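Local coordinates for SnoN,Epimerase SnoN (Streptomyces nogalater, PDB 5EP9), which acts as a non-heme iron, 2-oxoglutarate-dependent epimerase in the biosynthesis of the polyketide nogalamycin, at residues 62-67 with 95-100; 89-94 with 118-123; 124-129 with 236-241; 163-168 with 210-215. All blocks are in the same frame, centred on the assembly; numbering follows the deposited sequence.

Interactions 1 and 2 lie wholly in the first SnoN portion of the fused construct (14-202), while interactions 3 and 4 each join that portion to the second (203-305). Interaction 3, two neighbouring strands, holds the 2-oxoglutarate on one face; its other face touches interaction 1 at A64 CB and V125 CG1, 3.7 Å apart. Interaction 2 uses the same strand, 118-128, and joins interaction 1 through E63 OE2 and S94 OG at 2.6 Å. Interaction 4 meets interaction 3 where L163 N lies 3.0 Å from L237 O. The side chains of K122 and V166 are each about 8 Å from the ligand and that of A64 about 13 Å.

Interaction 1. Residues 62-67 with 95-100; sequences AEARRL and DTMRRL
E63, A64 and L67 of helix 54-70 meet T96 and M97 of helix 95-101 in an apolar helix-helix contact that is buried on the outer side of the larger sheet. Over these short segments the axes approach to 10.3 Å, with an angle of 132° between their N-to-C directions, and no hydrogen bond crosses the interface. M97 has the largest share of the contact and takes part in three of its four residue pairs. The side chains of M97 and L67 reach toward each other tip to tip, with L67 CD1 at 3.7 Å from M97 CG. A bend at chi2 (-56°) turns the sulfur out of line, and the methyl beyond it ends against the first turn of the other segment: M97 CE is 3.4 Å from A64 N and 3.9 Å from A64 CB. E63 slides past M97 in the opposite direction, its CG 3.7 Å from M97 CE, and also packs its CB against T96 CG2 at 3.8 Å. Beneath the helix pair lies V125 of strand 118-128, touched by both A64 and M97; helices laid on the outside of the major sheet in this way fit the double-stranded beta-helix of the PhyH family. The carboxylate of E63, still beside T96 CB, is held by polar partners. R66 of the same helix grips it side-on, NE to OE1 at 2.9 Å and NH2 to OE2 at 2.8 Å, with both oxygens close to the guanidinium plane. E63 OE2 is also hydrogen-bonded to S94 OG, and S94, the N-cap residue of helix 95-101, bonds through that OG to M97 N.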
# COMPACT_ATOMS: atom_id res chain seq x y z
N ALA A 62 -10.64 -14.19 5.66
CA ALA A 62 -10.67 -15.60 5.27
C ALA A 62 -10.02 -15.73 3.94
O ALA A 62 -9.42 -16.76 3.65
CB ALA A 62 -12.14 -16.20 5.22
N GLU A 63 -10.34 -14.82 3.06
CA GLU A 63 -9.83 -14.94 1.67
C GLU A 63 -8.24 -14.71 1.72
O GLU A 63 -7.51 -15.40 1.04
CB GLU A 63 -10.48 -13.94 0.77
CG GLU A 63 -9.87 -13.91 -0.63
CD GLU A 63 -10.24 -15.10 -1.52
OE1 GLU A 63 -10.87 -16.06 -1.05
OE2 GLU A 63 -9.83 -15.07 -2.70
N ALA A 64 -7.80 -13.77 2.53
CA ALA A 64 -6.34 -13.58 2.75
C ALA A 64 -5.67 -14.85 3.19
O ALA A 64 -4.67 -15.29 2.58
CB ALA A 64 -6.03 -12.48 3.71
N ARG A 65 -6.31 -15.52 4.15
CA ARG A 65 -5.73 -16.80 4.66
C ARG A 65 -5.73 -17.91 3.64
O ARG A 65 -4.76 -18.66 3.53
CB ARG A 65 -6.49 -17.33 5.87
CG ARG A 65 -6.30 -16.49 7.14
CD ARG A 65 -6.96 -17.19 8.33
NE ARG A 65 -6.47 -16.61 9.56
CZ ARG A 65 -7.18 -16.15 10.61
NH1 ARG A 65 -8.53 -16.27 10.69
NH2 ARG A 65 -6.52 -15.58 11.62
N ARG A 66 -6.82 -17.98 2.89
CA ARG A 66 -6.96 -18.98 1.85
C ARG A 66 -5.88 -18.82 0.77
O ARG A 66 -5.28 -19.77 0.36
CB ARG A 66 -8.35 -18.90 1.16
CG ARG A 66 -8.64 -20.07 0.23
CD ARG A 66 -9.90 -19.82 -0.61
NE ARG A 66 -9.74 -18.68 -1.55
CZ ARG A 66 -9.12 -18.75 -2.71
NH1 ARG A 66 -8.52 -19.84 -3.10
NH2 ARG A 66 -9.10 -17.68 -3.50
N LEU A 67 -5.66 -17.59 0.35
CA LEU A 67 -4.68 -17.31 -0.68
C LEU A 67 -3.23 -17.68 -0.18
O LEU A 67 -2.47 -18.30 -0.87
CB LEU A 67 -4.74 -15.88 -1.14
CG LEU A 67 -5.93 -15.53 -2.04
CD1 LEU A 67 -6.09 -14.05 -2.16
CD2 LEU A 67 -5.87 -16.11 -3.44
N ASP A 95 -11.31 -12.43 -7.16
CA ASP A 95 -12.35 -11.40 -7.23
C ASP A 95 -12.47 -10.67 -5.78
O ASP A 95 -12.82 -9.51 -5.73
CB ASP A 95 -13.67 -12.00 -7.65
CG ASP A 95 -13.57 -12.51 -9.16
OD1 ASP A 95 -12.63 -12.04 -9.84
OD2 ASP A 95 -14.40 -13.32 -9.65
N THR A 96 -12.39 -11.45 -4.71
CA THR A 96 -12.76 -11.04 -3.44
C THR A 96 -11.67 -9.91 -3.07
O THR A 96 -12.02 -8.80 -2.75
CB THR A 96 -12.77 -12.20 -2.44
OG1 THR A 96 -13.88 -13.05 -2.69
CG2 THR A 96 -12.90 -11.68 -1.02
N MET A 97 -10.43 -10.20 -3.36
CA MET A 97 -9.46 -9.21 -3.29
C MET A 97 -9.60 -8.01 -4.26
O MET A 97 -9.31 -6.85 -3.88
CB MET A 97 -8.01 -9.82 -3.34
CG MET A 97 -7.70 -10.70 -2.15
SD MET A 97 -7.96 -9.74 -0.62
CE MET A 97 -7.86 -11.01 0.59
N ARG A 98 -10.10 -8.24 -5.44
CA ARG A 98 -10.40 -7.12 -6.29
C ARG A 98 -11.48 -6.25 -5.70
O ARG A 98 -11.44 -5.02 -5.94
CB ARG A 98 -10.77 -7.56 -7.74
CG ARG A 98 -10.65 -6.43 -8.79
CD ARG A 98 -11.01 -6.97 -10.18
NE ARG A 98 -10.63 -6.07 -11.30
CZ ARG A 98 -11.29 -4.96 -11.67
NH1 ARG A 98 -12.35 -4.54 -10.97
NH2 ARG A 98 -10.93 -4.26 -12.75
N ARG A 99 -12.49 -6.87 -5.07
CA ARG A 99 -13.53 -6.03 -4.44
C ARG A 99 -12.92 -5.18 -3.34
O ARG A 99 -13.31 -4.04 -3.13
CB ARG A 99 -14.72 -6.82 -3.88
CG ARG A 99 -15.62 -7.34 -5.01
CD ARG A 99 -16.93 -7.98 -4.55
NE ARG A 99 -16.78 -9.40 -4.39
CZ ARG A 99 -16.50 -10.02 -3.26
NH1 ARG A 99 -16.30 -9.33 -2.10
NH2 ARG A 99 -16.38 -11.36 -3.31
N LEU A 100 -11.99 -5.73 -2.61
CA LEU A 100 -11.30 -4.91 -1.57
C LEU A 100 -10.47 -3.77 -2.19
O LEU A 100 -10.42 -2.65 -1.67
CB LEU A 100 -10.48 -5.79 -0.61
CG LEU A 100 -9.68 -5.11 0.46
CD1 LEU A 100 -10.53 -4.25 1.36
CD2 LEU A 100 -8.93 -6.17 1.22

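Interaction 2. Residues 89-94 with 118-123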
# COMPACT_ATOMS: atom_id res chain seq x y z
N ASP A 89 -0.00 -9.19 -6.66
CA ASP A 89 -1.07 -8.89 -7.61
C ASP A 89 -2.35 -9.70 -7.29
O ASP A 89 -2.94 -10.34 -8.18
CB ASP A 89 -0.57 -9.19 -9.01
CG ASP A 89 0.69 -8.39 -9.39
OD1 ASP A 89 0.60 -7.14 -9.48
OD2 ASP A 89 1.78 -9.05 -9.47
N ALA A 90 -2.73 -9.69 -6.02
CA ALA A 90 -3.73 -10.61 -5.52
C ALA A 90 -5.10 -10.42 -6.14
O ALA A 90 -5.85 -11.40 -6.32
CB ALA A 90 -3.81 -10.50 -4.04
N GLN A 91 -5.32 -9.21 -6.60
CA GLN A 91 -6.55 -8.87 -7.29
C GLN A 91 -6.75 -9.53 -8.61
O GLN A 91 -7.82 -9.59 -9.04
CB GLN A 91 -6.72 -7.38 -7.44
CG GLN A 91 -6.01 -6.73 -8.64
CD GLN A 91 -4.48 -6.54 -8.46
OE1 GLN A 91 -3.90 -6.89 -7.47
NE2 GLN A 91 -3.86 -6.03 -9.47
N LEU A 92 -5.70 -9.98 -9.24
CA LEU A 92 -5.82 -10.61 -10.57
C LEU A 92 -6.40 -11.99 -10.49
O LEU A 92 -7.12 -12.36 -11.34
CB LEU A 92 -4.48 -10.70 -11.35
CG LEU A 92 -3.74 -9.35 -11.60
CD1 LEU A 92 -2.41 -9.59 -12.35
CD2 LEU A 92 -4.68 -8.37 -12.36
N GLY A 93 -6.05 -12.74 -9.47
CA GLY A 93 -6.56 -14.11 -9.25
C GLY A 93 -7.76 -14.26 -8.28
O GLY A 93 -8.43 -15.24 -8.30
N SER A 94 -8.10 -13.23 -7.57
CA SER A 94 -9.17 -13.28 -6.60
C SER A 94 -10.13 -12.12 -6.76
O SER A 94 -9.79 -10.99 -6.52
CB SER A 94 -8.53 -13.19 -5.19
OG SER A 94 -9.53 -12.96 -4.21
N LEU A 118 -8.13 8.44 -9.72
CA LEU A 118 -7.16 7.44 -9.54
C LEU A 118 -7.52 6.15 -10.25
O LEU A 118 -8.66 5.90 -10.57
CB LEU A 118 -6.97 7.13 -8.06
CG LEU A 118 -6.49 8.27 -7.11
CD1 LEU A 118 -6.62 7.76 -5.69
CD2 LEU A 118 -5.06 8.73 -7.39
N ARG A 119 -6.49 5.34 -10.42
CA ARG A 119 -6.56 3.96 -10.86
C ARG A 119 -5.88 3.05 -9.87
O ARG A 119 -4.99 3.45 -9.12
CB ARG A 119 -5.85 3.78 -12.20
CG ARG A 119 -6.53 4.39 -13.38
CD ARG A 119 -5.63 4.46 -14.61
NE ARG A 119 -6.31 5.11 -15.71
CZ ARG A 119 -7.32 4.54 -16.41
NH1 ARG A 119 -7.69 3.28 -16.23
NH2 ARG A 119 -7.93 5.22 -17.33
N LEU A 120 -6.33 1.80 -9.87
CA LEU A 120 -5.67 0.76 -9.09
C LEU A 120 -4.46 0.31 -9.88
O LEU A 120 -4.56 0.03 -11.04
CB LEU A 120 -6.58 -0.42 -8.84
CG LEU A 120 -5.96 -1.70 -8.28
CD1 LEU A 120 -5.51 -1.50 -6.84
CD2 LEU A 120 -6.96 -2.87 -8.33
N PHE A 121 -3.31 0.17 -9.15
CA PHE A 121 -2.07 -0.39 -9.72
C PHE A 121 -1.87 -1.81 -9.31
O PHE A 121 -1.60 -2.70 -10.13
CB PHE A 121 -0.82 0.45 -9.32
CG PHE A 121 0.47 -0.15 -9.80
CD1 PHE A 121 0.73 -0.27 -11.15
CD2 PHE A 121 1.45 -0.54 -8.91
CE1 PHE A 121 1.91 -0.80 -11.59
CE2 PHE A 121 2.65 -1.08 -9.33
CZ PHE A 121 2.87 -1.22 -10.68
N LYS A 122 -1.98 -2.03 -8.04
CA LYS A 122 -1.97 -3.43 -7.50
C LYS A 122 -2.46 -3.54 -6.06
O LYS A 122 -2.47 -2.53 -5.30
CB LYS A 122 -0.57 -4.01 -7.55
CG LYS A 122 0.32 -3.30 -6.56
CD LYS A 122 1.73 -3.83 -6.59
CE LYS A 122 2.42 -2.99 -5.58
NZ LYS A 122 3.77 -3.50 -5.41
N LEU A 123 -2.92 -4.74 -5.71
CA LEU A 123 -3.15 -5.10 -4.32
C LEU A 123 -2.28 -6.26 -3.94
O LEU A 123 -2.25 -7.27 -4.66
CB LEU A 123 -4.59 -5.39 -4.04
CG LEU A 123 -4.94 -5.69 -2.55
CD1 LEU A 123 -6.28 -5.16 -2.15
CD2 LEU A 123 -4.84 -7.17 -2.20
O HOH W 1 0.73 -4.14 -11.15
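Q91 leans from the short helical turn 90-93 across strand 118-123, meeting L120 near its base and L123 at its tip. CB points toward the strand; CG, set between the backbone N and the carbonyl carbon (chi1 84°), slides past L120 with L120 CD2 4.0 Å from Q91 CG. The chain then bends at chi2 (-76°), and beyond CD the amide oxygen accepts from the backbone: L123 N to Q91 OE1 is 2.9 Å, nearly straight at the hydrogen (164°), the donor standing well above the amide plane. NE2 comes to rest 3.8 Å from K122 CA. The carbonyl of L123 is used as well: A90 N donates to L123 O at 2.8 Å, while A90 CB packs on L123 CD2 at 3.9 Å. The strand is irregular just here: F121 and K122 both face V242 of strand 236-245, a classic beta bulge. An alanine in place of Q91 would probably leave L123 N without this acceptor and open a gap beside L120 CD2. A water between the segments donates to F121 O at 2.9 Å and, weakly, to D89 OD1.

Interaction 3. Residues 124-129 with 236-241. With AKG (2-oxoglutaric acid), chain E.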
# COMPACT_ATOMS: atom_id res chain seq x y z
N GLU A 124 -1.65 -6.16 -2.78
CA GLU A 124 -0.96 -7.33 -2.17
C GLU A 124 -1.53 -7.79 -0.85
O GLU A 124 -2.01 -6.98 -0.09
CB GLU A 124 0.52 -7.03 -2.01
CG GLU A 124 1.23 -6.86 -3.36
CD GLU A 124 2.70 -6.30 -3.21
OE1 GLU A 124 3.06 -5.79 -2.12
OE2 GLU A 124 3.50 -6.46 -4.13
N VAL A 125 -1.47 -9.08 -0.56
CA VAL A 125 -1.84 -9.59 0.73
C VAL A 125 -0.56 -9.78 1.53
O VAL A 125 0.28 -10.51 1.07
CB VAL A 125 -2.56 -10.93 0.60
CG1 VAL A 125 -2.90 -11.54 1.95
CG2 VAL A 125 -3.84 -10.80 -0.21
N LEU A 126 -0.48 -9.22 2.75
CA LEU A 126 0.77 -9.25 3.50
C LEU A 126 0.65 -10.08 4.74
O LEU A 126 -0.32 -9.96 5.44
CB LEU A 126 1.27 -7.85 3.86
CG LEU A 126 1.28 -6.84 2.74
CD1 LEU A 126 1.77 -5.49 3.28
CD2 LEU A 126 2.17 -7.26 1.61
N LEU A 127 1.66 -10.89 4.99
CA LEU A 127 1.77 -11.71 6.19
C LEU A 127 3.16 -11.54 6.86
O LEU A 127 4.18 -11.76 6.24
CB LEU A 127 1.64 -13.16 5.80
CG LEU A 127 1.92 -14.23 6.85
CD1 LEU A 127 0.93 -14.15 7.99
CD2 LEU A 127 1.93 -15.63 6.22
N LYS A 128 3.15 -11.17 8.12
CA LYS A 128 4.28 -11.34 9.02
C LYS A 128 3.94 -12.23 10.14
O LYS A 128 2.99 -12.03 10.85
CB LYS A 128 4.75 -10.04 9.71
CG LYS A 128 5.47 -9.07 8.88
CD LYS A 128 6.09 -8.01 9.85
CE LYS A 128 6.66 -6.84 9.08
NZ LYS A 128 8.09 -6.99 8.78
N GLU A 129 4.74 -13.25 10.28
CA GLU A 129 4.57 -14.20 11.34
C GLU A 129 5.83 -14.93 11.64
O GLU A 129 6.74 -14.98 10.84
CB GLU A 129 3.52 -15.26 10.95
CG GLU A 129 4.00 -16.21 9.87
CD GLU A 129 2.98 -17.27 9.52
OE1 GLU A 129 1.90 -17.38 10.18
OE2 GLU A 129 3.31 -18.04 8.60
N ARG A 236 0.33 -11.38 11.61
CA ARG A 236 -0.06 -10.06 11.17
C ARG A 236 -0.58 -10.23 9.71
O ARG A 236 0.17 -10.64 8.82
CB ARG A 236 1.11 -9.10 11.17
CG ARG A 236 0.65 -7.66 11.01
CD ARG A 236 1.77 -6.76 10.59
NE ARG A 236 2.08 -6.91 9.19
CZ ARG A 236 2.99 -6.22 8.51
NH1 ARG A 236 3.81 -5.36 9.07
NH2 ARG A 236 3.13 -6.46 7.24
N LEU A 237 -1.82 -9.85 9.48
CA LEU A 237 -2.46 -10.00 8.18
C LEU A 237 -3.13 -8.72 7.77
O LEU A 237 -3.85 -8.08 8.61
CB LEU A 237 -3.54 -11.09 8.20
CG LEU A 237 -2.96 -12.51 8.25
CD1 LEU A 237 -3.87 -13.55 8.89
CD2 LEU A 237 -2.61 -13.01 6.87
N SER A 238 -2.86 -8.33 6.52
CA SER A 238 -3.32 -7.05 6.02
C SER A 238 -3.28 -7.10 4.54
O SER A 238 -2.65 -8.01 3.94
CB SER A 238 -2.40 -5.89 6.53
OG SER A 238 -1.05 -6.11 6.15
N THR A 239 -3.82 -6.06 3.95
CA THR A 239 -3.58 -5.83 2.56
C THR A 239 -2.97 -4.47 2.33
O THR A 239 -3.32 -3.56 3.04
CB THR A 239 -4.89 -5.93 1.69
OG1 THR A 239 -5.81 -4.93 2.12
CG2 THR A 239 -5.51 -7.29 1.83
N SER A 240 -2.27 -4.35 1.20
CA SER A 240 -1.68 -3.11 0.75
C SER A 240 -1.95 -2.86 -0.71
O SER A 240 -1.60 -3.66 -1.55
CB SER A 240 -0.15 -3.16 1.04
OG SER A 240 0.40 -1.93 0.88
N ALA A 241 -2.65 -1.78 -0.98
CA ALA A 241 -3.04 -1.44 -2.30
C ALA A 241 -2.44 -0.11 -2.71
O ALA A 241 -2.58 0.87 -2.01
CB ALA A 241 -4.57 -1.36 -2.43
C1 AKG E . 3.90 -0.40 2.15
O1 AKG E . 4.29 0.46 1.32
O2 AKG E . 2.69 -0.69 2.29
C2 AKG E . 4.88 -1.06 3.05
O5 AKG E . 6.09 -0.77 2.94
C3 AKG E . 4.34 -2.11 4.05
C4 AKG E . 5.33 -2.63 5.08
C5 AKG E . 4.80 -3.68 6.04
O3 AKG E . 3.60 -3.98 6.00
O4 AKG E . 5.60 -4.26 6.83
O HOH W 2 0.37 -8.00 7.35
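K128 and R236 lie side by side and point the same way, at one end of an antiparallel strand pair that brings the 124-128 and 236-241 backbones together through six hydrogen bonds. The aliphatic part of K128 covers one face of the R236 guanidinium: its CG sits over the centre, 3.8 Å above the plane, and K128 CE comes within 3.2 Å of R236 NH1. The arginine chain bends at chi3 (76°), placing NE, and the guanidinium presents its edge to the 2-oxoglutarate, whose O4 lies in the guanidinium plane, 3.1 Å from R236 NH1. NH2 adds weaker bonds to O3 and O4. At the opposite end of the ligand S240 OG donates to O2 at 3.0 Å, and between them L126 CD1 packs on S240 CB at 3.8 Å and on ligand O3 at 3.6 Å. A water, also in the guanidinium plane, accepts from R236 NE at 2.7 Å, donates to L126 O and bonds S238 OG. L127 and L237 pack on the reverse face. K128 NZ turns to V83 O, V137 O and T139 OG1, while R236 NH1 also binds G171 O. The strands come from the two SnoN portions of the construct. With K128 NZ 4.6 Å from R236 NH1, the two like charges would probably make the surroundings of this ligand carboxylate positive.

Interaction 4. Residues 163-168 with 210-215; sequences LVDVPV and PLRAGD
L163 and V164 open the contact through their backbones, which run past the methyl of A213: A213 CB is 3.7 Å from V164 C, and the side chains of L163 and V164 turn away to helix 54-70. D165 is the polar centre. Its OD1 accepts from A213 N at 2.9 Å on the anti lone pair and also from R212 NE, which comes from above the carboxylate plane, while OD2 takes R212 NH2 at 2.7 Å. NE and NH2 thus each take one oxygen, both nearly level with the guanidinium, although the two flat groups are turned 44° apart; the bend at chi3 (71°) brings NE round to the acid. An alanine at D165 would probably leave R212 without its charge partner here, free to swing, and A213 N without its acceptor. V166 then pairs with L211 in both directions, V166 N to L211 O at 2.8 Å and L211 N to V166 O at 3.0 Å, and its side chain touches R236 of the 2-oxoglutarate site. P167 CA lies 3.9 Å from P210 CB, and V168 CG2 meets P210 CG at 4.2 Å. The partner segment, from the second SnoN portion of the construct, closes with a type II turn from R212 to D215, G214 having positive phi. A single antiparallel bridge thus joins the loop after strand 157-162 to the loop before strand 216-220; those two strands are neighbours in the larger sheet of the double-stranded beta-helix.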
# COMPACT_ATOMS: atom_id res chain seq x y z
N LEU A 163 -6.45 -6.54 8.66
CA LEU A 163 -7.44 -7.58 8.70
C LEU A 163 -7.52 -8.28 10.07
O LEU A 163 -8.42 -9.07 10.29
CB LEU A 163 -7.22 -8.59 7.56
CG LEU A 163 -7.32 -7.98 6.15
CD1 LEU A 163 -7.01 -9.02 5.14
CD2 LEU A 163 -8.70 -7.44 5.93
N VAL A 164 -6.57 -7.97 10.96
CA VAL A 164 -6.61 -8.35 12.35
C VAL A 164 -6.13 -7.16 13.15
O VAL A 164 -5.67 -6.18 12.60
CB VAL A 164 -5.63 -9.51 12.65
CG1 VAL A 164 -6.06 -10.80 11.89
CG2 VAL A 164 -4.22 -9.14 12.27
N ASP A 165 -6.20 -7.28 14.46
CA ASP A 165 -5.64 -6.27 15.38
C ASP A 165 -4.12 -6.24 15.21
O ASP A 165 -3.46 -7.26 15.16
CB ASP A 165 -6.04 -6.63 16.81
CG ASP A 165 -7.48 -6.10 17.19
OD1 ASP A 165 -8.11 -5.29 16.49
OD2 ASP A 165 -7.95 -6.50 18.25
N VAL A 166 -3.57 -5.04 15.03
CA VAL A 166 -2.13 -4.86 14.82
C VAL A 166 -1.56 -3.89 15.85
O VAL A 166 -1.38 -2.73 15.57
CB VAL A 166 -1.79 -4.40 13.39
CG1 VAL A 166 -0.31 -4.46 13.19
CG2 VAL A 166 -2.41 -5.29 12.34
N PRO A 167 -1.41 -4.33 17.07
CA PRO A 167 -0.75 -3.48 18.01
C PRO A 167 0.72 -3.37 17.60
O PRO A 167 1.19 -4.13 16.77
CB PRO A 167 -0.92 -4.24 19.37
CG PRO A 167 -1.03 -5.69 18.97
CD PRO A 167 -1.67 -5.68 17.61
N VAL A 168 1.43 -2.54 18.32
CA VAL A 168 2.85 -2.32 18.10
C VAL A 168 3.59 -3.63 17.97
O VAL A 168 4.33 -3.83 17.00
CB VAL A 168 3.53 -1.36 19.19
CG1 VAL A 168 4.98 -1.21 18.87
CG2 VAL A 168 2.88 0.00 19.13
N PRO A 210 -0.36 1.93 15.78
CA PRO A 210 -1.12 0.68 15.89
C PRO A 210 -2.55 0.82 15.32
O PRO A 210 -3.13 1.91 15.35
CB PRO A 210 -1.12 0.39 17.37
CG PRO A 210 -0.79 1.67 18.00
CD PRO A 210 -0.08 2.52 17.08
N LEU A 211 -3.06 -0.30 14.85
CA LEU A 211 -4.36 -0.32 14.14
C LEU A 211 -5.22 -1.44 14.68
O LEU A 211 -4.73 -2.55 14.81
CB LEU A 211 -4.13 -0.61 12.63
CG LEU A 211 -3.35 0.38 11.85
CD1 LEU A 211 -3.25 -0.09 10.41
CD2 LEU A 211 -4.04 1.74 11.90
N ARG A 212 -6.49 -1.15 14.88
CA ARG A 212 -7.47 -2.23 15.06
C ARG A 212 -7.88 -2.88 13.73
O ARG A 212 -7.79 -2.25 12.66
CB ARG A 212 -8.72 -1.66 15.75
CG ARG A 212 -8.39 -1.11 17.16
CD ARG A 212 -9.36 -1.51 18.19
NE ARG A 212 -9.21 -2.99 18.48
CZ ARG A 212 -9.60 -3.58 19.61
NH1 ARG A 212 -10.14 -2.84 20.57
NH2 ARG A 212 -9.37 -4.90 19.82
N ALA A 213 -8.36 -4.13 13.80
CA ALA A 213 -8.93 -4.78 12.63
C ALA A 213 -9.92 -3.86 11.97
O ALA A 213 -10.79 -3.30 12.64
CB ALA A 213 -9.63 -6.09 13.03
N GLY A 214 -9.81 -3.71 10.65
CA GLY A 214 -10.73 -2.90 9.83
C GLY A 214 -10.35 -1.46 9.69
O GLY A 214 -11.01 -0.71 8.98
N ASP A 215 -9.36 -1.04 10.46
CA ASP A 215 -8.72 0.30 10.25
C ASP A 215 -7.82 0.25 9.07
O ASP A 215 -7.32 -0.84 8.66
CB ASP A 215 -7.82 0.71 11.44
CG ASP A 215 -8.58 1.02 12.70
OD1 ASP A 215 -9.82 0.86 12.79
OD2 ASP A 215 -7.89 1.35 13.68